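Local coordinates for regulatory protein SdiA (Escherichia coli, PDB 4LFU) that senses acyl-homoserine lactone autoinducers from other bacteria through its N-terminal domain and, as a DNA-binding activator, raises transcription of the ftsQAZ cell-division genes, at residues Thr12-Phe17 and Val158-Met163; Glu65-Tyr70 and His113-Gly118; Leu93-Asp98 and Phe132-Arg137; Pro176-Ser181 and Ala235-Ile240; Ile222-Pro225 and Gln229-Cys232. All blocks are in the same frame, centred on the assembly; numbering follows the deposited sequence.

Contact 1 (Thr12-Phe17 and Val158-Met163); sequences TMLLRF and VRESLM
Phe17 and Leu14 of helix 6-19 meet Glu160 and Ser161 of helix 147-167. The two short segments run nearly parallel, at 14°, with axes 9.8 Å apart. The tight part is at Phe17. Its ring lies against the backbone turn at Glu160 and Ser161, with Glu160 C and Ser161 N over one face and displaced toward the rim. Glu160 CB touches Phe17 CD2 at 3.6 Å, and Ser161 CA lies 3.8 Å from Phe17 CE1. Phe17 CG sits beside the backbone N, which turns the ring toward helix 147-167. Ser161 OG bonds back to Leu157 O, so Ser161 offers its carbon side to the ring. Leu157 also touches Phe17, and Met13 packs beside it on Leu156 and Leu157.

The narrower, partly exposed side is at Leu14. A single methyl, CD2, does the touching there, 3.5 Å from Glu160 CD. The Glu160 chain folds at chi2 (-47°), which brings the carboxylate back over this methyl. Arg159 NH1 holds Glu160 OE2 at 3.2 Å in a salt bridge. It approaches on the syn side, 24° out of the carboxylate plane. Gln90 of the second subunit adds a weak hydrogen bond to the same oxygen and packs on Leu14 and Arg159.

Between these two helices of the autoinducer-binding domain the contact is made by van der Waals packing, part of it a methyl against a carboxylate. The buried Glu160 gives its carbons to the neighbouring helix and its charge to Arg159. That pairing would favour the ionised carboxylate beside the dimer partner.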
# COMPACT_ATOMS: atom_id res chain seq x y z
N THR A 12 -20.86 -10.88 8.14
CA THR A 12 -21.82 -9.78 8.33
C THR A 12 -21.23 -8.39 8.04
O THR A 12 -21.89 -7.54 7.43
CB THR A 12 -22.37 -9.77 9.78
OG1 THR A 12 -22.63 -11.11 10.20
CG2 THR A 12 -23.63 -8.92 9.88
N MET A 13 -20.01 -8.15 8.50
CA MET A 13 -19.41 -6.81 8.39
C MET A 13 -19.07 -6.43 6.95
O MET A 13 -19.33 -5.30 6.54
CB MET A 13 -18.21 -6.64 9.33
CG MET A 13 -18.57 -6.70 10.81
SD MET A 13 -19.93 -5.59 11.31
CE MET A 13 -19.21 -3.98 10.98
N LEU A 14 -18.50 -7.37 6.20
CA LEU A 14 -18.23 -7.17 4.77
C LEU A 14 -19.50 -6.79 4.04
O LEU A 14 -19.52 -5.86 3.24
CB LEU A 14 -17.62 -8.42 4.14
CG LEU A 14 -16.23 -8.76 4.68
CD1 LEU A 14 -15.74 -10.11 4.18
CD2 LEU A 14 -15.25 -7.65 4.30
N LEU A 15 -20.57 -7.51 4.33
CA LEU A 15 -21.84 -7.24 3.68
C LEU A 15 -22.40 -5.87 4.08
O LEU A 15 -22.83 -5.12 3.21
CB LEU A 15 -22.85 -8.37 3.92
CG LEU A 15 -22.78 -9.51 2.89
CD1 LEU A 15 -23.39 -10.83 3.43
CD2 LEU A 15 -23.46 -9.08 1.55
N ARG A 16 -22.37 -5.55 5.37
CA ARG A 16 -22.80 -4.24 5.85
C ARG A 16 -22.07 -3.08 5.20
O ARG A 16 -22.70 -2.12 4.81
CB ARG A 16 -22.70 -4.13 7.37
CG ARG A 16 -24.01 -4.30 8.09
CD ARG A 16 -23.85 -3.95 9.54
NE ARG A 16 -24.44 -4.99 10.38
CZ ARG A 16 -24.15 -5.19 11.66
NH1 ARG A 16 -23.25 -4.43 12.27
NH2 ARG A 16 -24.75 -6.18 12.32
N PHE A 17 -20.75 -3.16 5.08
CA PHE A 17 -19.98 -2.08 4.44
C PHE A 17 -20.14 -2.05 2.93
O PHE A 17 -20.08 -0.97 2.32
CB PHE A 17 -18.50 -2.13 4.82
CG PHE A 17 -18.21 -1.60 6.20
CD1 PHE A 17 -18.20 -0.22 6.44
CD2 PHE A 17 -17.94 -2.47 7.25
CE1 PHE A 17 -17.92 0.28 7.69
CE2 PHE A 17 -17.66 -1.97 8.52
CZ PHE A 17 -17.65 -0.59 8.74
N VAL A 158 -11.05 -0.92 9.71
CA VAL A 158 -10.29 0.15 9.07
C VAL A 158 -10.30 -0.01 7.55
O VAL A 158 -10.41 0.99 6.84
CB VAL A 158 -8.84 0.35 9.67
CG1 VAL A 158 -7.94 -0.82 9.39
CG2 VAL A 158 -8.20 1.65 9.17
N ARG A 159 -10.20 -1.25 7.06
CA ARG A 159 -10.15 -1.50 5.63
C ARG A 159 -11.47 -1.19 4.98
O ARG A 159 -11.55 -0.40 4.04
CB ARG A 159 -9.76 -2.95 5.33
CG ARG A 159 -9.42 -3.19 3.87
CD ARG A 159 -9.56 -4.66 3.51
NE ARG A 159 -9.05 -4.94 2.17
CZ ARG A 159 -9.76 -4.82 1.04
NH1 ARG A 159 -11.02 -4.42 1.07
NH2 ARG A 159 -9.19 -5.10 -0.12
N GLU A 160 -12.53 -1.80 5.50
CA GLU A 160 -13.88 -1.71 4.89
C GLU A 160 -14.47 -0.32 4.96
O GLU A 160 -15.07 0.13 3.99
CB GLU A 160 -14.85 -2.72 5.51
CG GLU A 160 -14.47 -4.17 5.24
CD GLU A 160 -14.11 -4.41 3.77
OE1 GLU A 160 -14.98 -4.17 2.89
OE2 GLU A 160 -12.98 -4.85 3.50
N SER A 161 -14.27 0.38 6.09
CA SER A 161 -14.78 1.75 6.20
C SER A 161 -14.13 2.65 5.16
O SER A 161 -14.81 3.39 4.49
CB SER A 161 -14.64 2.31 7.63
OG SER A 161 -13.29 2.38 8.06
N LEU A 162 -12.82 2.54 5.01
CA LEU A 162 -12.11 3.38 4.06
C LEU A 162 -12.27 2.91 2.61
O LEU A 162 -12.22 3.74 1.71
CB LEU A 162 -10.63 3.48 4.44
CG LEU A 162 -10.27 4.24 5.73
CD1 LEU A 162 -8.85 3.95 6.15
CD2 LEU A 162 -10.49 5.72 5.55
N MET A 163 -12.45 1.61 2.38
CA MET A 163 -12.83 1.12 1.03
C MET A 163 -14.23 1.58 0.63
O MET A 163 -14.42 2.07 -0.50
CB MET A 163 -12.68 -0.40 0.89
CG MET A 163 -11.21 -0.90 0.92
SD MET A 163 -10.01 -0.06 -0.16
CE MET A 163 -10.74 -0.36 -1.78

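Contact 2 (Glu65-Tyr70 and His113-Gly118); sequences EAWVSY and HGLRRG
Arg116 NH1 is gripped by two carbonyl oxygens: Leu115 O, whose residue packs on Trp67, and Arg111 O. The bond from Arg116 NH1 to Leu115 O is 3.2 Å. The oxygen lies in the guanidinium plane, but the donor stands above the carbonyl plane. This ties down the turn between helix 104-112 and strand 117-124. Gly114 opens that turn with positive phi in a Schellman motif. Arg116 and Arg117 then both face Arg137 in a classic beta bulge.

Across the contact the centre is Trp67 of helix 65-73. His113 CB lies over one face of the indole in a CH-pi contact, 3.9 Å from Trp67 CZ2. The carbonyl His113 O comes within 3.5 Å of the same Trp67 CZ2. The imidazole turns its edge to the five-membered ring of Trp67, a T-shaped pair with planes at 66° and centroids 5.2 Å apart. His113 ND1 bonds to Ala109 O, which fixes the rotation of the imidazole. Tyr70 completes the aromatic cluster. At the far end of the indole Leu115 CG reaches Trp67 CZ3 at 4.0 Å.

A tetraethylene glycol molecule, probably from the crystallisation liquor, lies about 4 Å from the His113 side chain, and Tyr41 meets Trp67 from the sheet. Helix 65-73 is thus joined to the turn by ring faces, ring edges and CH groups. The polar bonds stay on the turn side and set its shape.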
# COMPACT_ATOMS: atom_id res chain seq x y z
N GLU A 65 -16.19 18.52 20.06
CA GLU A 65 -15.60 19.61 19.28
C GLU A 65 -14.52 20.42 19.99
O GLU A 65 -13.58 20.87 19.36
CB GLU A 65 -16.69 20.55 18.73
CG GLU A 65 -16.20 21.31 17.49
CD GLU A 65 -17.20 22.33 16.94
OE1 GLU A 65 -18.43 22.11 17.09
OE2 GLU A 65 -16.75 23.36 16.38
N ALA A 66 -14.64 20.62 21.30
CA ALA A 66 -13.64 21.41 22.04
C ALA A 66 -12.26 20.75 22.10
O ALA A 66 -11.23 21.44 22.09
CB ALA A 66 -14.13 21.74 23.44
N TRP A 67 -12.26 19.41 22.16
CA TRP A 67 -11.02 18.60 22.16
C TRP A 67 -10.29 18.64 20.82
O TRP A 67 -9.07 18.78 20.76
CB TRP A 67 -11.34 17.13 22.47
CG TRP A 67 -11.94 16.87 23.82
CD1 TRP A 67 -12.56 17.78 24.65
CD2 TRP A 67 -12.03 15.60 24.48
NE1 TRP A 67 -13.02 17.14 25.78
CE2 TRP A 67 -12.70 15.81 25.71
CE3 TRP A 67 -11.60 14.30 24.15
CZ2 TRP A 67 -12.97 14.76 26.61
CZ3 TRP A 67 -11.84 13.26 25.06
CH2 TRP A 67 -12.51 13.50 26.28
N VAL A 68 -11.05 18.51 19.74
CA VAL A 68 -10.53 18.54 18.38
C VAL A 68 -9.93 19.93 18.14
O VAL A 68 -8.79 20.09 17.70
CB VAL A 68 -11.68 18.24 17.34
CG1 VAL A 68 -11.22 18.52 15.91
CG2 VAL A 68 -12.17 16.83 17.47
N SER A 69 -10.73 20.94 18.46
CA SER A 69 -10.34 22.34 18.33
C SER A 69 -9.07 22.64 19.13
O SER A 69 -8.20 23.40 18.66
CB SER A 69 -11.53 23.22 18.76
OG SER A 69 -11.23 24.58 18.64
N TYR A 70 -8.93 22.00 20.29
CA TYR A 70 -7.75 22.15 21.17
C TYR A 70 -6.52 21.45 20.61
O TYR A 70 -5.43 22.00 20.62
CB TYR A 70 -8.06 21.60 22.59
CG TYR A 70 -7.04 21.90 23.66
CD1 TYR A 70 -6.99 23.17 24.28
CD2 TYR A 70 -6.15 20.94 24.07
CE1 TYR A 70 -6.06 23.45 25.28
CE2 TYR A 70 -5.18 21.20 25.07
CZ TYR A 70 -5.14 22.46 25.68
OH TYR A 70 -4.18 22.70 26.66
N HIS A 113 -8.47 15.55 30.44
CA HIS A 113 -9.85 15.64 29.98
C HIS A 113 -10.60 14.33 30.16
O HIS A 113 -11.80 14.22 29.83
CB HIS A 113 -9.90 16.14 28.53
CG HIS A 113 -9.50 17.57 28.39
ND1 HIS A 113 -8.18 17.99 28.45
CD2 HIS A 113 -10.24 18.70 28.25
CE1 HIS A 113 -8.14 19.30 28.32
NE2 HIS A 113 -9.37 19.75 28.19
N GLY A 114 -9.89 13.32 30.67
CA GLY A 114 -10.54 12.08 31.05
C GLY A 114 -10.21 10.84 30.25
O GLY A 114 -10.72 9.77 30.58
N LEU A 115 -9.37 10.95 29.22
CA LEU A 115 -8.93 9.76 28.46
C LEU A 115 -7.93 8.90 29.23
O LEU A 115 -6.95 9.41 29.80
CB LEU A 115 -8.32 10.15 27.10
CG LEU A 115 -9.14 10.42 25.84
CD1 LEU A 115 -8.18 10.55 24.65
CD2 LEU A 115 -10.20 9.35 25.57
N ARG A 116 -8.15 7.59 29.20
CA ARG A 116 -7.27 6.64 29.90
C ARG A 116 -6.64 5.57 28.99
O ARG A 116 -5.52 5.15 29.21
CB ARG A 116 -8.02 5.98 31.09
CG ARG A 116 -8.39 6.96 32.26
CD ARG A 116 -7.16 7.55 32.97
NE ARG A 116 -7.49 8.49 34.05
CZ ARG A 116 -7.50 9.83 33.93
NH1 ARG A 116 -7.19 10.41 32.78
NH2 ARG A 116 -7.82 10.59 34.98
N ARG A 117 -7.38 5.12 27.98
CA ARG A 117 -7.02 3.92 27.21
C ARG A 117 -7.48 4.06 25.75
O ARG A 117 -8.46 4.77 25.46
CB ARG A 117 -7.67 2.65 27.83
CG ARG A 117 -7.29 2.30 29.30
CD ARG A 117 -5.87 1.72 29.45
NE ARG A 117 -5.58 1.34 30.84
CZ ARG A 117 -5.02 2.12 31.77
NH1 ARG A 117 -4.67 3.38 31.52
NH2 ARG A 117 -4.81 1.64 33.00
N GLY A 118 -6.77 3.40 24.85
CA GLY A 118 -7.17 3.34 23.45
C GLY A 118 -6.32 2.42 22.61
O GLY A 118 -5.40 1.79 23.11

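Contact 3 (Leu93-Asp98 and Phe132-Arg137); sequences LMWNDD and FLSFSR
Ser134 is the first residue of strand 130-137 to meet Trp95. Its OG lies at the edge of the indole, in the ring plane, 3.8 Å from Trp95 CZ2. Ser134 CB is 4.0 Å from the same carbon. The hydroxyl is hydrogen-bonded to Thr120 OG1 on the strand in between, and Trp95 NE1 donates to that same Thr120 OG1. One threonine therefore fixes both the rotation of the indole and the serine beside it.

Phe135 follows. Its side chain points to the other side of the sheet, onto helices 23-36 and 147-167. Only its carbonyl takes part here: Phe135 O stands over one face of Trp95, offset toward the rim, 4.2 Å from Trp95 CZ2.

At Ser136 the contact turns apolar. Ser136 CB is 3.9 Å from both Trp95 CH2 and Trp95 CZ3. Its OG takes the crowded position between backbone N and carbonyl carbon (chi1 64°) and bonds to Tyr63 OH.

Trp95 comes just after edge strand 92-94. Its ring passes over strand 117-124 at Gly118, which has no side chain in the way, and so reaches the next strand but one. The same kind of glycol molecule lies about 4 Å from the Trp95 side chain. A tryptophan set against small serines on one face of the antiparallel sheet is consistent with the wall of the autoinducer pocket of LuxR-type receptors.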
# COMPACT_ATOMS: atom_id res chain seq x y z
N LEU A 93 -1.63 -1.01 17.02
CA LEU A 93 -1.00 -0.25 18.10
C LEU A 93 -1.93 -0.08 19.32
O LEU A 93 -2.88 0.70 19.30
CB LEU A 93 -0.50 1.11 17.60
CG LEU A 93 0.16 2.08 18.60
CD1 LEU A 93 1.42 1.49 19.26
CD2 LEU A 93 0.45 3.40 17.89
N MET A 94 -1.63 -0.84 20.37
CA MET A 94 -2.30 -0.69 21.65
C MET A 94 -1.59 0.47 22.34
O MET A 94 -0.36 0.46 22.40
CB MET A 94 -2.16 -1.99 22.47
CG MET A 94 -2.86 -1.96 23.84
SD MET A 94 -4.63 -2.11 23.64
CE MET A 94 -5.20 -0.90 24.82
N TRP A 95 -2.32 1.48 22.83
CA TRP A 95 -1.66 2.65 23.47
C TRP A 95 -1.03 2.29 24.81
O TRP A 95 -1.59 1.51 25.59
CB TRP A 95 -2.59 3.86 23.66
CG TRP A 95 -3.28 4.34 22.41
CD1 TRP A 95 -3.07 3.90 21.12
CD2 TRP A 95 -4.30 5.35 22.33
NE1 TRP A 95 -3.91 4.56 20.26
CE2 TRP A 95 -4.67 5.46 20.97
CE3 TRP A 95 -4.94 6.15 23.27
CZ2 TRP A 95 -5.65 6.35 20.53
CZ3 TRP A 95 -5.94 7.04 22.84
CH2 TRP A 95 -6.27 7.13 21.47
N ASN A 96 0.16 2.83 25.04
CA ASN A 96 0.86 2.68 26.32
C ASN A 96 1.53 3.99 26.64
O ASN A 96 1.61 4.86 25.78
CB ASN A 96 1.88 1.53 26.30
CG ASN A 96 2.95 1.70 25.24
OD1 ASN A 96 3.74 2.65 25.25
ND2 ASN A 96 3.00 0.75 24.32
N ASP A 97 2.01 4.14 27.88
CA ASP A 97 2.64 5.39 28.30
C ASP A 97 3.92 5.71 27.56
O ASP A 97 4.14 6.86 27.20
CB ASP A 97 2.86 5.42 29.81
CG ASP A 97 1.57 5.58 30.57
OD1 ASP A 97 0.62 6.14 29.99
OD2 ASP A 97 1.48 5.14 31.73
N ASP A 98 4.74 4.69 27.28
CA ASP A 98 6.03 4.89 26.57
C ASP A 98 5.86 5.53 25.22
O ASP A 98 6.74 6.26 24.78
CB ASP A 98 6.81 3.57 26.43
CG ASP A 98 6.91 2.80 27.74
OD1 ASP A 98 5.86 2.27 28.20
OD2 ASP A 98 8.02 2.76 28.31
N PHE A 132 -5.91 5.69 9.50
CA PHE A 132 -5.75 5.31 10.90
C PHE A 132 -7.11 5.28 11.58
O PHE A 132 -7.84 6.27 11.59
CB PHE A 132 -4.86 6.33 11.63
CG PHE A 132 -3.45 6.41 11.09
CD1 PHE A 132 -2.42 5.69 11.68
CD2 PHE A 132 -3.14 7.23 9.99
CE1 PHE A 132 -1.14 5.74 11.18
CE2 PHE A 132 -1.83 7.32 9.49
CZ PHE A 132 -0.84 6.58 10.08
N LEU A 133 -7.46 4.14 12.18
CA LEU A 133 -8.68 4.06 12.97
C LEU A 133 -8.32 3.89 14.46
O LEU A 133 -7.70 2.92 14.84
CB LEU A 133 -9.56 2.89 12.50
CG LEU A 133 -10.84 2.63 13.31
CD1 LEU A 133 -11.83 3.78 13.20
CD2 LEU A 133 -11.45 1.32 12.86
N SER A 134 -8.72 4.86 15.28
CA SER A 134 -8.45 4.84 16.72
C SER A 134 -9.73 4.65 17.48
O SER A 134 -10.74 5.23 17.11
CB SER A 134 -7.86 6.15 17.15
OG SER A 134 -6.51 6.22 16.79
N PHE A 135 -9.70 3.83 18.52
CA PHE A 135 -10.76 3.78 19.53
C PHE A 135 -10.18 4.25 20.86
O PHE A 135 -9.04 3.96 21.17
CB PHE A 135 -11.30 2.36 19.72
CG PHE A 135 -12.06 1.81 18.53
CD1 PHE A 135 -12.75 2.64 17.65
CD2 PHE A 135 -12.12 0.43 18.32
CE1 PHE A 135 -13.45 2.12 16.57
CE2 PHE A 135 -12.84 -0.09 17.25
CZ PHE A 135 -13.50 0.76 16.38
N SER A 136 -10.97 4.98 21.64
CA SER A 136 -10.49 5.41 22.95
C SER A 136 -11.57 5.34 24.02
O SER A 136 -12.74 5.31 23.72
CB SER A 136 -9.86 6.81 22.90
OG SER A 136 -10.81 7.78 22.55
N ARG A 137 -11.14 5.34 25.26
CA ARG A 137 -12.00 5.08 26.39
C ARG A 137 -11.55 5.95 27.57
O ARG A 137 -10.33 6.15 27.80
CB ARG A 137 -11.89 3.60 26.74
CG ARG A 137 -12.95 3.10 27.65
CD ARG A 137 -13.08 1.60 27.55
NE ARG A 137 -11.82 0.90 27.75
CZ ARG A 137 -11.51 -0.25 27.15
NH1 ARG A 137 -10.33 -0.82 27.39
NH2 ARG A 137 -12.36 -0.83 26.30

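Contact 4 (Pro176-Ser181 and Ala235-Ile240); sequences PEMNFS and AATGLI
Leu239 reaches the 176-181 loop with both of its methyls, and most of the contact is apolar. Leu239 CD2 lies 3.5 Å from Phe180 CD2 and 3.7 Å from Met178 CB. It also comes within 4.0 Å of Met178 SD. The leucine stands at about a right angle to the Phe180 side chain. Its CG is anti to the backbone N (chi1 162°), which turns both branches toward the loop. Within the loop, Met178 CB sits over the centre of the Phe180 ring, 3.7 Å above its plane. Methionine, phenylalanine and leucine thus form one packed unit.

Both segments belong to the LuxR-type helix-turn-helix domain. The loop leads into helix 182-192, the first helix of that domain, and 235-240 closes helix 227-237, the last. Phe180 continues inward to Leu188, Met218, Ile222 and Val230, so it plugs the core of the helical bundle.

Two contacts bring polar atoms next to carbon. Leu239 CD1 lies 3.4 Å from Met178 O. The extended Met178 chain carries CE to a looser 4.0 Å from Thr237 OG1, whose hydroxyl is bonded to Tyr233 O.

The remaining hydrogen bonds shape the loop and do not join the two segments. Asn179 is the centre of an inverse gamma turn, and its O accepts from Lys221 NZ. Ser181 is the N-cap of helix 182-192, with OG bonded to Glu184 N.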
# COMPACT_ATOMS: atom_id res chain seq x y z
N PRO A 176 -6.03 14.01 -5.51
CA PRO A 176 -6.39 14.79 -6.70
C PRO A 176 -6.65 13.90 -7.92
O PRO A 176 -5.93 12.92 -8.15
CB PRO A 176 -5.14 15.65 -6.94
CG PRO A 176 -4.55 15.82 -5.61
CD PRO A 176 -4.77 14.51 -4.92
N GLU A 177 -7.70 14.25 -8.66
CA GLU A 177 -8.10 13.48 -9.83
C GLU A 177 -7.15 13.77 -10.98
O GLU A 177 -6.79 14.93 -11.23
CB GLU A 177 -9.52 13.87 -10.23
CG GLU A 177 -10.27 12.79 -10.98
CD GLU A 177 -11.52 13.34 -11.65
OE1 GLU A 177 -11.62 14.59 -11.80
OE2 GLU A 177 -12.40 12.52 -12.04
N MET A 178 -6.71 12.70 -11.65
CA MET A 178 -5.86 12.82 -12.83
C MET A 178 -6.46 11.92 -13.90
O MET A 178 -6.03 10.76 -14.07
CB MET A 178 -4.39 12.43 -12.56
CG MET A 178 -3.88 12.82 -11.17
SD MET A 178 -2.08 12.81 -10.95
CE MET A 178 -2.13 13.11 -9.19
N ASN A 179 -7.47 12.44 -14.60
CA ASN A 179 -8.09 11.70 -15.68
C ASN A 179 -7.24 11.87 -16.92
O ASN A 179 -7.42 12.80 -17.69
CB ASN A 179 -9.53 12.18 -15.93
CG ASN A 179 -10.44 11.95 -14.75
OD1 ASN A 179 -10.50 10.84 -14.18
ND2 ASN A 179 -11.17 13.00 -14.35
N PHE A 180 -6.28 10.98 -17.10
CA PHE A 180 -5.32 11.12 -18.18
C PHE A 180 -5.59 10.04 -19.19
O PHE A 180 -6.01 8.94 -18.83
CB PHE A 180 -3.86 11.03 -17.70
CG PHE A 180 -3.40 12.20 -16.83
CD1 PHE A 180 -4.14 13.38 -16.74
CD2 PHE A 180 -2.20 12.11 -16.13
CE1 PHE A 180 -3.70 14.45 -15.93
CE2 PHE A 180 -1.76 13.18 -15.33
CZ PHE A 180 -2.51 14.34 -15.24
N SER A 181 -5.35 10.37 -20.45
CA SER A 181 -5.51 9.45 -21.57
C SER A 181 -4.39 8.46 -21.50
O SER A 181 -3.37 8.72 -20.85
CB SER A 181 -5.43 10.22 -22.89
OG SER A 181 -4.08 10.61 -23.18
N ALA A 235 3.18 9.30 -9.92
CA ALA A 235 4.02 8.28 -9.30
C ALA A 235 3.58 8.02 -7.84
O ALA A 235 3.45 6.85 -7.44
CB ALA A 235 5.44 8.70 -9.37
N ALA A 236 3.30 9.09 -7.08
CA ALA A 236 2.97 8.95 -5.65
C ALA A 236 1.64 8.24 -5.38
O ALA A 236 1.53 7.45 -4.43
CB ALA A 236 2.99 10.28 -4.96
N THR A 237 0.63 8.56 -6.20
CA THR A 237 -0.71 8.04 -6.01
C THR A 237 -0.93 6.73 -6.75
O THR A 237 -1.97 6.09 -6.59
CB THR A 237 -1.76 9.04 -6.50
OG1 THR A 237 -1.45 9.38 -7.86
CG2 THR A 237 -1.76 10.29 -5.65
N GLY A 238 0.03 6.35 -7.59
CA GLY A 238 -0.03 5.09 -8.32
C GLY A 238 -0.79 5.17 -9.62
O GLY A 238 -1.15 4.14 -10.17
N LEU A 239 -1.04 6.38 -10.13
CA LEU A 239 -1.74 6.54 -11.42
C LEU A 239 -0.89 5.99 -12.56
O LEU A 239 -1.40 5.30 -13.46
CB LEU A 239 -2.11 8.00 -11.69
CG LEU A 239 -2.44 8.34 -13.15
CD1 LEU A 239 -3.92 8.16 -13.46
CD2 LEU A 239 -1.98 9.75 -13.54
N ILE A 240 0.40 6.32 -12.50
CA ILE A 240 1.48 5.84 -13.37
C ILE A 240 1.64 4.31 -13.27
O ILE A 240 1.27 3.65 -12.29
CB ILE A 240 2.81 6.57 -12.94
CG1 ILE A 240 3.24 7.62 -13.97
CG2 ILE A 240 3.92 5.58 -12.69
CD1 ILE A 240 4.58 8.27 -13.64

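Contact 5 (Ile222-Pro225 and Gln229-Cys232); sequences INAP and QVAC
This is a small, mainly apolar contact at the surface of the DNA-binding domain, where Ile222, Ala224 and Pro225 meet Gln229 and Val230. It closes the tight corner between helix 208-222 and helix 227-237 and buries 211 Å² in all. Asn223 makes the corner. It leaves helix 208-222 with positive phi (60°) in a Schellman motif, and the chain can then turn back on the next helix.

Val230 is the inner anchor. One branch, CG2, does the touching. It lies 3.6 Å from Ala224 CB and 4.1 Å from Ile222 CD1. Ile222 places CG1 between its backbone N and carbonyl carbon (chi1 66°), and the extended chain beyond carries CD1 toward the valine. Leu188 and Met218 also pack on Val230.

Gln229 forms the outer part. Its chain is fully stretched, with CG anti to the backbone N (chi1 -178°), and reaches out to the loop. Gln229 CD is 3.7 Å from Pro225 CD and 4.0 Å from Ala224 CB. The proline ring and the glutamine side chain cross at about a right angle.

Gly194 of the second subunit packs on both Pro225 and Gln229. Further along helix 227-237, Ala231 and Cys232 face the partner chain. A short corner from the second helix of the predicted helix-turn-helix, the recognition helix in this family, into a dimer-facing last helix is typical of the four-helix LuxR-type DNA-binding domain.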
# COMPACT_ATOMS: atom_id res chain seq x y z
N ILE A 222 -4.59 19.42 -14.13
CA ILE A 222 -4.39 19.44 -12.66
C ILE A 222 -3.78 20.74 -12.13
O ILE A 222 -3.41 20.82 -10.96
CB ILE A 222 -3.55 18.21 -12.14
CG1 ILE A 222 -2.11 18.23 -12.64
CG2 ILE A 222 -4.23 16.90 -12.52
CD1 ILE A 222 -1.14 17.41 -11.78
N ASN A 223 -3.65 21.75 -12.98
CA ASN A 223 -3.09 23.04 -12.62
C ASN A 223 -1.63 22.97 -12.09
O ASN A 223 -1.26 23.67 -11.16
CB ASN A 223 -4.04 23.75 -11.63
CG ASN A 223 -3.85 25.26 -11.58
OD1 ASN A 223 -4.18 25.89 -10.56
ND2 ASN A 223 -3.33 25.86 -12.66
N ALA A 224 -0.80 22.13 -12.73
CA ALA A 224 0.61 21.98 -12.37
C ALA A 224 1.50 23.01 -13.07
O ALA A 224 1.21 23.40 -14.18
CB ALA A 224 1.09 20.57 -12.69
N PRO A 225 2.58 23.48 -12.40
CA PRO A 225 3.53 24.39 -13.07
C PRO A 225 4.51 23.74 -14.09
O PRO A 225 5.09 24.45 -14.93
CB PRO A 225 4.32 25.01 -11.90
CG PRO A 225 4.28 23.98 -10.85
CD PRO A 225 2.96 23.25 -10.98
N GLN A 229 6.08 17.93 -11.37
CA GLN A 229 4.96 17.84 -10.43
C GLN A 229 3.90 16.85 -10.93
O GLN A 229 3.34 16.08 -10.14
CB GLN A 229 4.30 19.22 -10.14
CG GLN A 229 3.17 19.04 -9.10
CD GLN A 229 2.27 20.24 -8.88
OE1 GLN A 229 2.64 21.18 -8.19
NE2 GLN A 229 1.05 20.18 -9.42
N VAL A 230 3.63 16.85 -12.23
CA VAL A 230 2.66 15.88 -12.80
C VAL A 230 3.13 14.45 -12.64
O VAL A 230 2.40 13.59 -12.14
CB VAL A 230 2.35 16.14 -14.28
CG1 VAL A 230 1.29 15.15 -14.77
CG2 VAL A 230 1.90 17.54 -14.46
N ALA A 231 4.37 14.19 -13.05
CA ALA A 231 4.95 12.86 -12.93
C ALA A 231 5.04 12.40 -11.47
O ALA A 231 4.75 11.25 -11.16
CB ALA A 231 6.32 12.82 -13.61
N CYS A 232 5.45 13.29 -10.57
CA CYS A 232 5.59 12.93 -9.13
C CYS A 232 4.27 12.66 -8.46
O CYS A 232 4.17 11.74 -7.69
CB CYS A 232 6.34 14.00 -8.36
SG CYS A 232 8.05 14.03 -8.79

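How the contacts relate
Contacts 1 to 3 belong to the autoinducer-binding domain, contacts 4 and 5 to the DNA-binding domain. Contacts 1 and 3 are buried, contact 4 partly so, and contacts 2 and 5 lie at the surface. Contacts 2 and 3 share the antiparallel sheet, where backbone bonds between neighbouring strands join them. Contact 1 touches contact 3 through Val158 on Leu133. Contacts 4 and 5 both use helix 227-237 and touch each other. Aromatic rings dominate contacts 2 and 3, contact 4 mixes a ring with aliphatic chains, and aliphatic groups lead in contact 5. Contact 1 instead buries a carboxylate beside the dimer partner. Contacts 4 and 5 also touch the second subunit.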